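Local atomic coordinates of carboxylic ester hydrolase (Aspergillus niger, PDB entry 7K4O), a protein that probably hydrolyses ester bonds in tannins as a serine esterase of the tannase family, and binds calcium and zinc ions. Residues A7-D12 with R167-M172; V74-W79 with R156-I161; G122-F127 with Y144-M149; T402-H405 with K410-H413. All coordinates share one frame; numbering follows the deposited sequence. Where two conformers were deposited one is given.

Contact 1. Residues A7-D12 with R167-M172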
loop_
_atom_site.group_PDB
_atom_site.type_symbol
_atom_site.label_atom_id
_atom_site.label_comp_id
_atom_site.label_asym_id
_atom_site.label_seq_id
_atom_site.Cartn_x
_atom_site.Cartn_y
_atom_site.Cartn_z
ATOM N N ALA A 7 -24.590 23.519 10.514
ATOM C CA ALA A 7 -24.954 23.706 11.924
ATOM C C ALA A 7 -26.183 22.875 12.272
ATOM O O ALA A 7 -26.293 22.423 13.411
ATOM C CB ALA A 7 -25.151 25.187 12.234
ATOM N N GLU A 8 -27.138 22.726 11.363
ATOM C CA GLU A 8 -28.339 21.920 11.666
ATOM C C GLU A 8 -28.010 20.419 11.684
ATOM O O GLU A 8 -28.665 19.700 12.456
ATOM C CB GLU A 8 -29.431 22.206 10.639
ATOM C CG GLU A 8 -30.036 23.613 10.763
ATOM C CD GLU A 8 -30.948 23.973 9.587
ATOM O OE1 GLU A 8 -31.078 23.149 8.641
ATOM O OE2 GLU A 8 -31.569 25.048 9.640
ATOM N N LEU A 9 -27.105 20.009 10.810
ATOM C CA LEU A 9 -26.689 18.579 10.629
ATOM C C LEU A 9 -25.875 18.115 11.847
ATOM O O LEU A 9 -26.091 17.007 12.379
ATOM C CB LEU A 9 -25.836 18.453 9.382
ATOM C CG LEU A 9 -25.248 17.053 9.114
ATOM C CD1 LEU A 9 -26.327 16.123 8.797
ATOM C CD2 LEU A 9 -24.282 17.087 7.965
ATOM N N CYS A 10 -25.010 18.996 12.349
ATOM C CA CYS A 10 -23.955 18.572 13.290
ATOM C C CYS A 10 -24.436 18.690 14.730
ATOM O O CYS A 10 -23.909 19.551 15.491
ATOM C CB CYS A 10 -22.703 19.366 13.008
ATOM S SG CYS A 10 -21.231 18.553 13.706
ATOM N N THR A 11 -25.349 17.829 15.126
ATOM C CA THR A 11 -25.836 17.741 16.500
ATOM C C THR A 11 -25.931 16.285 16.911
ATOM O O THR A 11 -26.172 15.393 16.059
ATOM C CB THR A 11 -27.203 18.411 16.688
ATOM O OG1 THR A 11 -28.240 17.524 16.245
ATOM C CG2 THR A 11 -27.275 19.752 15.974
ATOM N N ASP A 12 -25.845 16.038 18.206
ATOM C CA ASP A 12 -25.933 14.658 18.706
ATOM C C ASP A 12 -27.303 14.090 18.346
ATOM O O ASP A 12 -27.380 12.906 17.990
ATOM C CB ASP A 12 -25.703 14.606 20.213
ATOM C CG ASP A 12 -24.281 14.806 20.676
ATOM O OD1 ASP A 12 -23.375 14.909 19.835
ATOM O OD2 ASP A 12 -24.098 14.859 21.935
ATOM N N ARG A 167 -26.799 7.304 4.440
ATOM C CA ARG A 167 -28.147 7.330 3.792
ATOM C C ARG A 167 -29.185 7.985 4.699
ATOM O O ARG A 167 -30.000 8.821 4.201
ATOM C CB ARG A 167 -28.660 5.937 3.458
ATOM C CG ARG A 167 -27.970 5.323 2.267
ATOM C CD ARG A 167 -28.675 3.981 2.017
ATOM N NE ARG A 167 -28.244 3.569 0.700
ATOM C CZ ARG A 167 -28.770 4.014 -0.438
ATOM N NH1 ARG A 167 -28.254 3.604 -1.584
ATOM N NH2 ARG A 167 -29.777 4.870 -0.417
ATOM N N ASN A 168 -29.164 7.657 5.974
ATOM C CA ASN A 168 -30.192 8.171 6.909
ATOM C C ASN A 168 -29.988 9.668 7.142
ATOM O O ASN A 168 -30.986 10.427 7.113
ATOM C CB ASN A 168 -30.203 7.408 8.212
ATOM C CG ASN A 168 -30.621 5.957 8.080
ATOM O OD1 ASN A 168 -31.349 5.629 7.146
ATOM N ND2 ASN A 168 -30.169 5.099 8.998
ATOM N N VAL A 169 -28.765 10.118 7.368
ATOM C CA VAL A 169 -28.520 11.483 7.878
ATOM C C VAL A 169 -28.786 12.506 6.782
ATOM O O VAL A 169 -29.283 13.597 7.116
ATOM C CB VAL A 169 -27.141 11.591 8.543
ATOM C CG1 VAL A 169 -26.089 11.809 7.524
ATOM C CG2 VAL A 169 -27.155 12.684 9.613
ATOM N N TYR A 170 -28.608 12.152 5.509
ATOM C CA TYR A 170 -28.828 13.080 4.382
ATOM C C TYR A 170 -30.224 12.865 3.781
ATOM O O TYR A 170 -30.521 13.534 2.782
ATOM C CB TYR A 170 -27.743 12.941 3.345
ATOM C CG TYR A 170 -26.386 13.431 3.839
ATOM C CD1 TYR A 170 -26.149 14.780 4.099
ATOM C CD2 TYR A 170 -25.345 12.548 4.070
ATOM C CE1 TYR A 170 -24.916 15.245 4.531
ATOM C CE2 TYR A 170 -24.112 12.996 4.465
ATOM C CZ TYR A 170 -23.908 14.329 4.792
ATOM O OH TYR A 170 -22.655 14.740 5.140
ATOM N N GLY A 171 -31.013 11.967 4.337
ATOM C CA GLY A 171 -32.407 11.746 3.855
ATOM C C GLY A 171 -32.442 11.120 2.482
ATOM O O GLY A 171 -33.373 11.444 1.675
ATOM N N MET A 172 -31.492 10.245 2.177
ATOM C CA MET A 172 -31.500 9.528 0.879
ATOM C C MET A 172 -32.657 8.530 0.861
ATOM O O MET A 172 -32.923 7.820 1.842
ATOM C CB MET A 172 -30.184 8.797 0.638
ATOM C CG MET A 172 -29.011 9.739 0.503
ATOM S SD MET A 172 -27.445 8.936 0.178
ATOM C CE MET A 172 -27.753 8.309 -1.470
#
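L9 and V169 stand closest along the backbones, their CA atoms 7.8 Å apart, and each lies in the last turn of a helix that is about to end. After L9 the chain leaves helical geometry at C10, the centre of an inverse gamma turn closed by T11 N and L9 O. T11 then serves as N-cap of the next helix. On the other side helix 144-169 finishes in a Schellman motif, in which M172 N bonds to R167 O and G171 N to N168 O; G171 supplies the positive phi (69°) that a glycine adopts with little strain.

L9 is the residue that both partners touch. With CG anti to the backbone N (chi1 176°), its two methyls point across the gap and divide the work. CD1 meets V169 CG2 at 3.6 Å, while CD2 comes to 3.9 Å from Y170 CE1 and 4.0 Å from Y170 OH. The leucine crosses both partners at about a right angle. V169 CG1, the other branch of the valine, lies over one face of the Y170 ring toward its rim, so valine and tyrosine pack as a unit. A forked leucine suits this place because it can reach two neighbours at once, and no polar bond forms between the two segments.

The surroundings continue this packing. V169 also rests on I14 and A18 of helix 12-18, Y170 stacks on F86 and uses its hydroxyl in a hydrogen bond with P81 O, and the C10-C58 disulfide ties the N-terminal segment to strand 50-66.

Contact 2. Residues V74-W79 with R156-I161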
loop_
_atom_site.group_PDB
_atom_site.type_symbol
_atom_site.label_atom_id
_atom_site.label_comp_id
_atom_site.label_asym_id
_atom_site.label_seq_id
_atom_site.Cartn_x
_atom_site.Cartn_y
_atom_site.Cartn_z
ATOM N N VAL A 74 -15.375 -0.972 19.704
ATOM C CA VAL A 74 -14.850 -0.451 18.438
ATOM C C VAL A 74 -15.297 1.021 18.341
ATOM O O VAL A 74 -16.451 1.322 18.656
ATOM C CB VAL A 74 -15.375 -1.267 17.253
ATOM C CG1 VAL A 74 -14.757 -0.769 15.967
ATOM C CG2 VAL A 74 -15.131 -2.777 17.425
ATOM N N LEU A 75 -14.405 1.892 17.952
ATOM C CA LEU A 75 -14.725 3.309 17.691
ATOM C C LEU A 75 -14.692 3.529 16.166
ATOM O O LEU A 75 -13.747 3.159 15.480
ATOM C CB LEU A 75 -13.709 4.230 18.357
ATOM C CG LEU A 75 -13.585 4.025 19.853
ATOM C CD1 LEU A 75 -12.515 4.905 20.427
ATOM C CD2 LEU A 75 -14.905 4.252 20.549
ATOM N N LEU A 76 -15.668 4.289 15.688
ATOM C CA LEU A 76 -15.650 4.816 14.324
ATOM C C LEU A 76 -15.571 6.339 14.380
ATOM O O LEU A 76 -16.123 6.964 15.307
ATOM C CB LEU A 76 -16.919 4.392 13.580
ATOM C CG LEU A 76 -17.174 2.896 13.446
ATOM C CD1 LEU A 76 -18.393 2.666 12.583
ATOM C CD2 LEU A 76 -15.967 2.165 12.870
ATOM N N GLU A 77 -14.909 6.893 13.398
ATOM C CA GLU A 77 -14.885 8.355 13.204
ATOM C C GLU A 77 -15.301 8.600 11.758
ATOM O O GLU A 77 -14.684 8.048 10.857
ATOM C CB GLU A 77 -13.518 8.978 13.503
ATOM C CG GLU A 77 -13.486 10.499 13.274
ATOM C CD GLU A 77 -12.299 11.196 13.945
ATOM O OE1 GLU A 77 -11.712 12.107 13.355
ATOM O OE2 GLU A 77 -11.887 10.698 15.042
ATOM N N ILE A 78 -16.306 9.461 11.577
ATOM C CA ILE A 78 -16.874 9.724 10.241
ATOM C C ILE A 78 -16.983 11.245 10.114
ATOM O O ILE A 78 -17.517 11.872 11.024
ATOM C CB ILE A 78 -18.249 9.023 10.103
ATOM C CG1 ILE A 78 -18.077 7.482 10.144
ATOM C CG2 ILE A 78 -18.943 9.429 8.805
ATOM C CD1 ILE A 78 -19.384 6.723 10.211
ATOM N N TRP A 79 -16.470 11.763 9.030
ATOM C CA TRP A 79 -16.618 13.202 8.716
ATOM C C TRP A 79 -17.737 13.350 7.692
ATOM O O TRP A 79 -17.605 12.809 6.594
ATOM C CB TRP A 79 -15.329 13.773 8.223
ATOM C CG TRP A 79 -14.203 13.805 9.215
ATOM C CD1 TRP A 79 -14.174 13.314 10.495
ATOM C CD2 TRP A 79 -12.911 14.361 8.965
ATOM N NE1 TRP A 79 -12.930 13.536 11.047
ATOM C CE2 TRP A 79 -12.122 14.131 10.119
ATOM C CE3 TRP A 79 -12.323 14.982 7.872
ATOM C CZ2 TRP A 79 -10.803 14.570 10.203
ATOM C CZ3 TRP A 79 -11.007 15.395 7.937
ATOM C CH2 TRP A 79 -10.251 15.179 9.095
ATOM N N ARG A 156 -15.311 -4.244 6.854
ATOM C CA ARG A 156 -16.681 -4.671 6.491
ATOM C C ARG A 156 -17.700 -3.938 7.369
ATOM O O ARG A 156 -18.713 -3.408 6.840
ATOM C CB ARG A 156 -16.766 -6.187 6.622
ATOM C CG ARG A 156 -18.128 -6.767 6.337
ATOM C CD ARG A 156 -18.627 -6.347 5.017
ATOM N NE ARG A 156 -19.812 -7.163 4.692
ATOM C CZ ARG A 156 -20.581 -6.922 3.626
ATOM N NH1 ARG A 156 -20.267 -5.980 2.752
ATOM N NH2 ARG A 156 -21.625 -7.684 3.400
ATOM N N GLU A 157 -17.468 -3.934 8.694
ATOM C CA GLU A 157 -18.383 -3.297 9.663
ATOM C C GLU A 157 -18.443 -1.780 9.413
ATOM O O GLU A 157 -19.549 -1.210 9.456
ATOM C CB GLU A 157 -17.935 -3.649 11.067
ATOM C CG GLU A 157 -18.169 -5.111 11.427
ATOM C CD GLU A 157 -17.476 -5.642 12.680
ATOM O OE1 GLU A 157 -16.797 -4.849 13.386
ATOM O OE2 GLU A 157 -17.646 -6.862 12.946
ATOM N N LEU A 158 -17.286 -1.157 9.222
ATOM C CA LEU A 158 -17.213 0.295 8.948
ATOM C C LEU A 158 -18.078 0.620 7.723
ATOM O O LEU A 158 -18.853 1.595 7.770
ATOM C CB LEU A 158 -15.770 0.753 8.773
ATOM C CG LEU A 158 -15.548 2.170 8.190
ATOM C CD1 LEU A 158 -16.225 3.252 9.008
ATOM C CD2 LEU A 158 -14.075 2.420 7.982
ATOM N N SER A 159 -17.912 -0.109 6.634
ATOM C CA SER A 159 -18.705 0.207 5.422
ATOM C C SER A 159 -20.182 -0.002 5.703
ATOM O O SER A 159 -21.014 0.879 5.310
ATOM C CB SER A 159 -18.246 -0.596 4.250
ATOM O OG SER A 159 -16.949 -0.203 3.868
ATOM N N LEU A 160 -20.577 -1.119 6.313
ATOM C CA LEU A 160 -22.023 -1.377 6.525
ATOM C C LEU A 160 -22.610 -0.275 7.398
ATOM O O LEU A 160 -23.672 0.258 7.069
ATOM C CB LEU A 160 -22.218 -2.741 7.158
ATOM C CG LEU A 160 -21.974 -3.912 6.222
ATOM C CD1 LEU A 160 -21.890 -5.228 6.999
ATOM C CD2 LEU A 160 -23.093 -3.997 5.203
ATOM N N ILE A 161 -21.962 0.045 8.513
ATOM C CA ILE A 161 -22.503 1.052 9.469
ATOM C C ILE A 161 -22.456 2.459 8.847
ATOM O O ILE A 161 -23.477 3.199 8.938
ATOM C CB ILE A 161 -21.755 1.007 10.800
ATOM C CG1 ILE A 161 -22.008 -0.309 11.491
ATOM C CG2 ILE A 161 -22.137 2.199 11.645
ATOM C CD1 ILE A 161 -21.026 -0.581 12.626
#
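L76, L158 and I161 make the contact, and it is entirely one of van der Waals packing. L76 points from strand 74-81 toward helix 144-169, and its two methyls find different partners: CD2 meets L158 CD1 at 4.0 Å, and CD1 meets I161 CG2 at 3.9 Å. The isoleucine also brings its CB and CD1 to 4.2 Å from L76 CD1, so that methyl is held against the side of a branched chain. A chi1 of 167° carries L158 CG round toward L76, although the side chain starts off alongside the strand.

Polar bonding is kept to the margins. On the face of the strand turned from the helix, W79 NE1 donates to E77 OE1 over 3.0 Å (152°). The bond reaches the oxygen's anti lone pair, with the acceptor tilted a little from the indole plane. E157 bonds to Y64 and H66, and S159 to E202 and S92.

Strand and helix therefore meet without directional bonds, as layers do in an alpha/beta-hydrolase fold: branched aliphatic residues fill the interface, while E157 and S159 find their hydrogen-bond partners outside the contact.

Contact 3. Residues G122-F127 with Y144-M149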
loop_
_atom_site.group_PDB
_atom_site.type_symbol
_atom_site.label_atom_id
_atom_site.label_comp_id
_atom_site.label_asym_id
_atom_site.label_seq_id
_atom_site.Cartn_x
_atom_site.Cartn_y
_atom_site.Cartn_z
ATOM N N GLY A 122 -10.648 -0.343 14.781
ATOM C CA GLY A 122 -10.422 -1.794 14.717
ATOM C C GLY A 122 -10.742 -2.544 15.978
ATOM O O GLY A 122 -10.549 -3.801 15.986
ATOM N N GLY A 123 -11.224 -1.877 17.017
ATOM C CA GLY A 123 -11.389 -2.474 18.353
ATOM C C GLY A 123 -10.109 -2.443 19.172
ATOM O O GLY A 123 -10.086 -3.112 20.223
ATOM N N PHE A 124 -9.078 -1.694 18.764
ATOM C CA PHE A 124 -7.751 -1.806 19.416
ATOM C C PHE A 124 -7.614 -0.905 20.639
ATOM O O PHE A 124 -6.483 -0.842 21.178
ATOM C CB PHE A 124 -6.659 -1.522 18.396
ATOM C CG PHE A 124 -6.764 -2.260 17.082
ATOM C CD1 PHE A 124 -7.292 -3.546 17.009
ATOM C CD2 PHE A 124 -6.209 -1.706 15.946
ATOM C CE1 PHE A 124 -7.362 -4.222 15.797
ATOM C CE2 PHE A 124 -6.292 -2.365 14.738
ATOM C CZ PHE A 124 -6.871 -3.614 14.670
ATOM N N GLY A 125 -8.654 -0.206 21.066
ATOM C CA GLY A 125 -8.625 0.614 22.292
ATOM C C GLY A 125 -8.320 2.075 22.041
ATOM O O GLY A 125 -7.681 2.734 22.925
ATOM N N GLY A 126 -8.668 2.598 20.888
ATOM C CA GLY A 126 -8.439 3.997 20.520
ATOM C C GLY A 126 -7.813 4.112 19.171
ATOM O O GLY A 126 -7.068 3.211 18.775
ATOM N N PHE A 127 -8.052 5.203 18.447
ATOM C CA PHE A 127 -7.507 5.381 17.098
ATOM C C PHE A 127 -5.992 5.293 17.069
ATOM O O PHE A 127 -5.393 4.884 16.064
ATOM C CB PHE A 127 -8.016 6.672 16.434
ATOM C CG PHE A 127 -9.495 6.685 16.247
ATOM C CD1 PHE A 127 -10.126 5.888 15.275
ATOM C CD2 PHE A 127 -10.278 7.506 17.027
ATOM C CE1 PHE A 127 -11.513 5.860 15.195
ATOM C CE2 PHE A 127 -11.653 7.482 16.929
ATOM C CZ PHE A 127 -12.272 6.680 15.983
ATOM N N TYR A 144 -7.486 -13.831 18.465
ATOM C CA TYR A 144 -8.058 -14.043 17.105
ATOM C C TYR A 144 -9.016 -12.921 16.716
ATOM O O TYR A 144 -9.120 -12.675 15.478
ATOM C CB TYR A 144 -8.743 -15.405 17.009
ATOM C CG TYR A 144 -7.805 -16.572 17.164
ATOM C CD1 TYR A 144 -6.818 -16.823 16.227
ATOM C CD2 TYR A 144 -7.932 -17.461 18.209
ATOM C CE1 TYR A 144 -5.944 -17.884 16.334
ATOM C CE2 TYR A 144 -7.074 -18.548 18.328
ATOM C CZ TYR A 144 -6.083 -18.762 17.395
ATOM O OH TYR A 144 -5.264 -19.868 17.520
ATOM N N GLU A 145 -9.718 -12.317 17.648
ATOM C CA GLU A 145 -10.634 -11.208 17.326
ATOM C C GLU A 145 -9.803 -10.077 16.688
ATOM O O GLU A 145 -10.219 -9.488 15.653
ATOM C CB GLU A 145 -11.411 -10.716 18.542
ATOM C CG GLU A 145 -12.276 -9.504 18.236
ATOM C CD GLU A 145 -13.442 -9.694 17.288
ATOM O OE1 GLU A 145 -14.133 -8.633 16.956
ATOM O OE2 GLU A 145 -13.725 -10.835 16.887
ATOM N N THR A 146 -8.660 -9.742 17.285
ATOM C CA THR A 146 -7.767 -8.708 16.723
ATOM C C THR A 146 -7.340 -9.099 15.322
ATOM O O THR A 146 -7.369 -8.251 14.404
ATOM C CB THR A 146 -6.531 -8.466 17.599
ATOM O OG1 THR A 146 -6.960 -8.155 18.919
ATOM C CG2 THR A 146 -5.653 -7.386 17.018
ATOM N N LEU A 147 -6.889 -10.343 15.135
ATOM C CA LEU A 147 -6.452 -10.836 13.833
ATOM C C LEU A 147 -7.555 -10.648 12.795
ATOM O O LEU A 147 -7.265 -10.093 11.724
ATOM C CB LEU A 147 -6.053 -12.315 13.932
ATOM C CG LEU A 147 -5.732 -12.977 12.622
ATOM C CD1 LEU A 147 -4.460 -12.415 12.028
ATOM C CD2 LEU A 147 -5.566 -14.484 12.753
ATOM N N TYR A 148 -8.759 -11.114 13.105
ATOM C CA TYR A 148 -9.864 -11.064 12.113
ATOM C C TYR A 148 -10.291 -9.601 11.867
ATOM O O TYR A 148 -10.590 -9.266 10.680
ATOM C CB TYR A 148 -11.049 -11.934 12.545
ATOM C CG TYR A 148 -10.890 -13.355 12.065
ATOM C CD1 TYR A 148 -10.022 -14.230 12.719
ATOM C CD2 TYR A 148 -11.618 -13.862 11.005
ATOM C CE1 TYR A 148 -9.870 -15.539 12.278
ATOM C CE2 TYR A 148 -11.459 -15.164 10.535
ATOM C CZ TYR A 148 -10.586 -16.021 11.200
ATOM O OH TYR A 148 -10.442 -17.326 10.807
ATOM N N MET A 149 -10.409 -8.795 12.916
ATOM C CA MET A 149 -10.776 -7.375 12.734
ATOM C C MET A 149 -9.718 -6.653 11.858
ATOM O O MET A 149 -10.097 -5.962 10.896
ATOM C CB MET A 149 -10.878 -6.713 14.094
ATOM C CG MET A 149 -12.166 -7.050 14.822
ATOM S SD MET A 149 -13.647 -6.355 13.987
ATOM C CE MET A 149 -13.576 -4.696 14.666
#
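M149, F124 and G122 bury most of the surface here, and the first and last of them meet directly. M149 points from the first turns of helix 144-169 toward the loop, and its chain bends at chi2 (-67°) and again at chi3 (-83°), curling round the carbonyl of G122. The result is that three of its carbons gather at one oxygen: G122 O lies 3.4 Å from M149 CE, 3.5 Å from CB and 3.8 Å from CG. These are van der Waals contacts, for which a flexible, unbranched methionine is well suited.

F124 carries the other half. Its ring reaches the helix through CE1, 3.8 Å from T146 CG2, the two side chains meeting at a slant. The threonine turns its methyl to the ring and its hydroxyl to A134 O, so each branch has a fitting neighbour. One face of the same ring lies over G122 C, which sits 3.7 Å above the plane toward the rim. G122 has positive phi and no side chain, which lets the phenyl fold back so closely over its own loop.

The loop follows strand 115-120, with D121 holding G123 N and G126 N. F124 extends onto F150 of the helix, M149 onto V74 of strand 74-81 and H66 of strand 50-66, and F127 reaches back to L75 and E77.

Contact 4. Residues T402-H405 with K410-H413. With ZN (zinc ion), chain O.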
loop_
_atom_site.group_PDB
_atom_site.type_symbol
_atom_site.label_atom_id
_atom_site.label_comp_id
_atom_site.label_asym_id
_atom_site.label_seq_id
_atom_site.Cartn_x
_atom_site.Cartn_y
_atom_site.Cartn_z
ATOM N N THR A 402 -14.718 -12.618 -8.981
ATOM C CA THR A 402 -15.991 -12.728 -9.742
ATOM C C THR A 402 -17.082 -11.852 -9.092
ATOM O O THR A 402 -17.787 -11.111 -9.808
ATOM C CB THR A 402 -16.395 -14.196 -9.963
ATOM O OG1 THR A 402 -15.361 -14.811 -10.737
ATOM C CG2 THR A 402 -17.737 -14.245 -10.676
ATOM N N PRO A 403 -17.357 -11.905 -7.777
ATOM C CA PRO A 403 -18.451 -11.114 -7.198
ATOM C C PRO A 403 -18.282 -9.594 -7.415
ATOM O O PRO A 403 -19.229 -8.907 -7.842
ATOM C CB PRO A 403 -18.400 -11.453 -5.701
ATOM C CG PRO A 403 -17.821 -12.853 -5.673
ATOM C CD PRO A 403 -16.764 -12.831 -6.759
ATOM N N PHE A 404 -17.100 -9.069 -7.146
ATOM C CA PHE A 404 -16.803 -7.633 -7.349
ATOM C C PHE A 404 -16.961 -7.265 -8.823
ATOM O O PHE A 404 -17.598 -6.232 -9.191
ATOM C CB PHE A 404 -15.408 -7.333 -6.825
ATOM C CG PHE A 404 -14.991 -5.901 -6.942
ATOM C CD1 PHE A 404 -15.343 -4.987 -5.974
ATOM C CD2 PHE A 404 -14.261 -5.470 -8.036
ATOM C CE1 PHE A 404 -14.943 -3.672 -6.096
ATOM C CE2 PHE A 404 -13.828 -4.171 -8.131
ATOM C CZ PHE A 404 -14.168 -3.263 -7.160
ATOM N N HIS A 405 -16.417 -8.080 -9.712
ATOM C CA HIS A 405 -16.480 -7.788 -11.161
ATOM C C HIS A 405 -17.953 -7.802 -11.604
ATOM O O HIS A 405 -18.368 -6.851 -12.327
ATOM C CB HIS A 405 -15.605 -8.771 -11.929
ATOM C CG HIS A 405 -15.825 -8.722 -13.407
ATOM N ND1 HIS A 405 -15.757 -7.528 -14.106
ATOM C CD2 HIS A 405 -16.076 -9.703 -14.304
ATOM C CE1 HIS A 405 -16.012 -7.794 -15.402
ATOM N NE2 HIS A 405 -16.221 -9.084 -15.507
ATOM N N LYS A 410 -14.886 -1.308 -9.871
ATOM C CA LYS A 410 -13.660 -0.813 -10.539
ATOM C C LYS A 410 -12.516 -0.683 -9.532
ATOM O O LYS A 410 -12.752 -0.290 -8.375
ATOM C CB LYS A 410 -13.916 0.555 -11.173
ATOM C CG LYS A 410 -15.055 0.602 -12.174
ATOM C CD LYS A 410 -14.870 -0.297 -13.346
ATOM C CE LYS A 410 -15.707 0.131 -14.542
ATOM N NZ LYS A 410 -17.150 -0.124 -14.321
ATOM N N VAL A 411 -11.289 -0.947 -9.994
ATOM C CA VAL A 411 -10.075 -0.741 -9.185
ATOM C C VAL A 411 -9.070 0.093 -9.965
ATOM O O VAL A 411 -8.784 -0.246 -11.134
ATOM C CB VAL A 411 -9.448 -2.083 -8.755
ATOM C CG1 VAL A 411 -8.140 -1.880 -8.017
ATOM C CG2 VAL A 411 -10.428 -2.912 -7.931
ATOM N N ILE A 412 -8.481 1.054 -9.293
ATOM C CA ILE A 412 -7.233 1.761 -9.702
ATOM C C ILE A 412 -6.167 1.346 -8.685
ATOM O O ILE A 412 -6.332 1.608 -7.493
ATOM C CB ILE A 412 -7.399 3.296 -9.746
ATOM C CG1 ILE A 412 -8.357 3.709 -10.849
ATOM C CG2 ILE A 412 -6.041 3.954 -9.864
ATOM C CD1 ILE A 412 -8.736 5.159 -10.806
ATOM N N HIS A 413 -5.157 0.655 -9.166
ATOM C CA HIS A 413 -4.039 0.141 -8.355
ATOM C C HIS A 413 -2.759 0.823 -8.850
ATOM O O HIS A 413 -2.493 0.792 -10.062
ATOM C CB HIS A 413 -4.035 -1.367 -8.535
ATOM C CG HIS A 413 -3.001 -2.159 -7.816
ATOM N ND1 HIS A 413 -2.979 -3.526 -7.928
ATOM C CD2 HIS A 413 -1.952 -1.813 -7.040
ATOM C CE1 HIS A 413 -1.948 -3.995 -7.220
ATOM N NE2 HIS A 413 -1.300 -2.988 -6.667
HETATM ZN ZN ZN O . -16.890 -10.148 -17.158
HETATM O O HOH W 1 -16.316 -12.608 -17.098
HETATM O O HOH W 2 -15.018 -9.565 -18.263
HETATM O O HOH W 3 -18.163 -8.717 -18.666
HETATM O O HOH W 4 -18.903 -11.121 -16.468
#
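F404 points its ring from helix 402-406 at the start of strand 410-416, where it meets the backbone of K410 and the side chain of V411. Its chi1 of -179° stretches the phenyl away from its own backbone N and toward the strand. The far end of the ring, F404 CZ, lies 3.4 Å from K410 N and 3.5 Å from K410 O, and K410 C lies in the ring plane beyond the edge. V411 crosses the ring at a slant and sets CG2 3.6 Å from F404 CE2. A phenyl suits the place because it is long and flat enough to span from helix to strand and fit against the K410 backbone.

The side chain of K410 sets off away from the helix and makes a cation-pi pair with W488, so its contribution here is mainly backbone. That backbone is meanwhile bonded to D204 and A206, and V411 to W454 and R456. F404 also rests on V196 of helix 187-196.

H405, next to F404, takes its ring elsewhere. It stacks on W454 and binds a zinc ion through NE2 at 2.1 Å. Four waters also bind the zinc, and one of them, water 1, lies in the plane of the imidazole. One protein ligand and several waters suggest a surface metal rather than a catalytic one.

The arrangement is a short helix, a tight connection and a strand of the alpha/beta-hydrolase sheet. The strand lies between the parallel strands 205-209 and 455-460, the latter at the edge of the sheet, with the zinc on H405 at the helix end of this unit.

How the contacts relate
Helix 144-169 runs through three of the four contacts: contact 3 uses its start, contact 2 its middle and contact 1 its end. Contacts 2 and 3, with centres 13 Å apart, touch, E157 OE1 lying 3.5 Å from M149 CE and L75 O 3.5 Å from F127 CE1. Contact 1 sits about 16 Å from contact 2, centre to centre, without touching it. Contact 4 stands apart, its centre about 22 Å from that of contact 2, but both reach the same sheet. The pocket holding 3,4,5-trihydroxybenzoic acid, probably the active site, includes S186 and H465; the side chain of F124 in contact 3 is about 12 Å from that ligand.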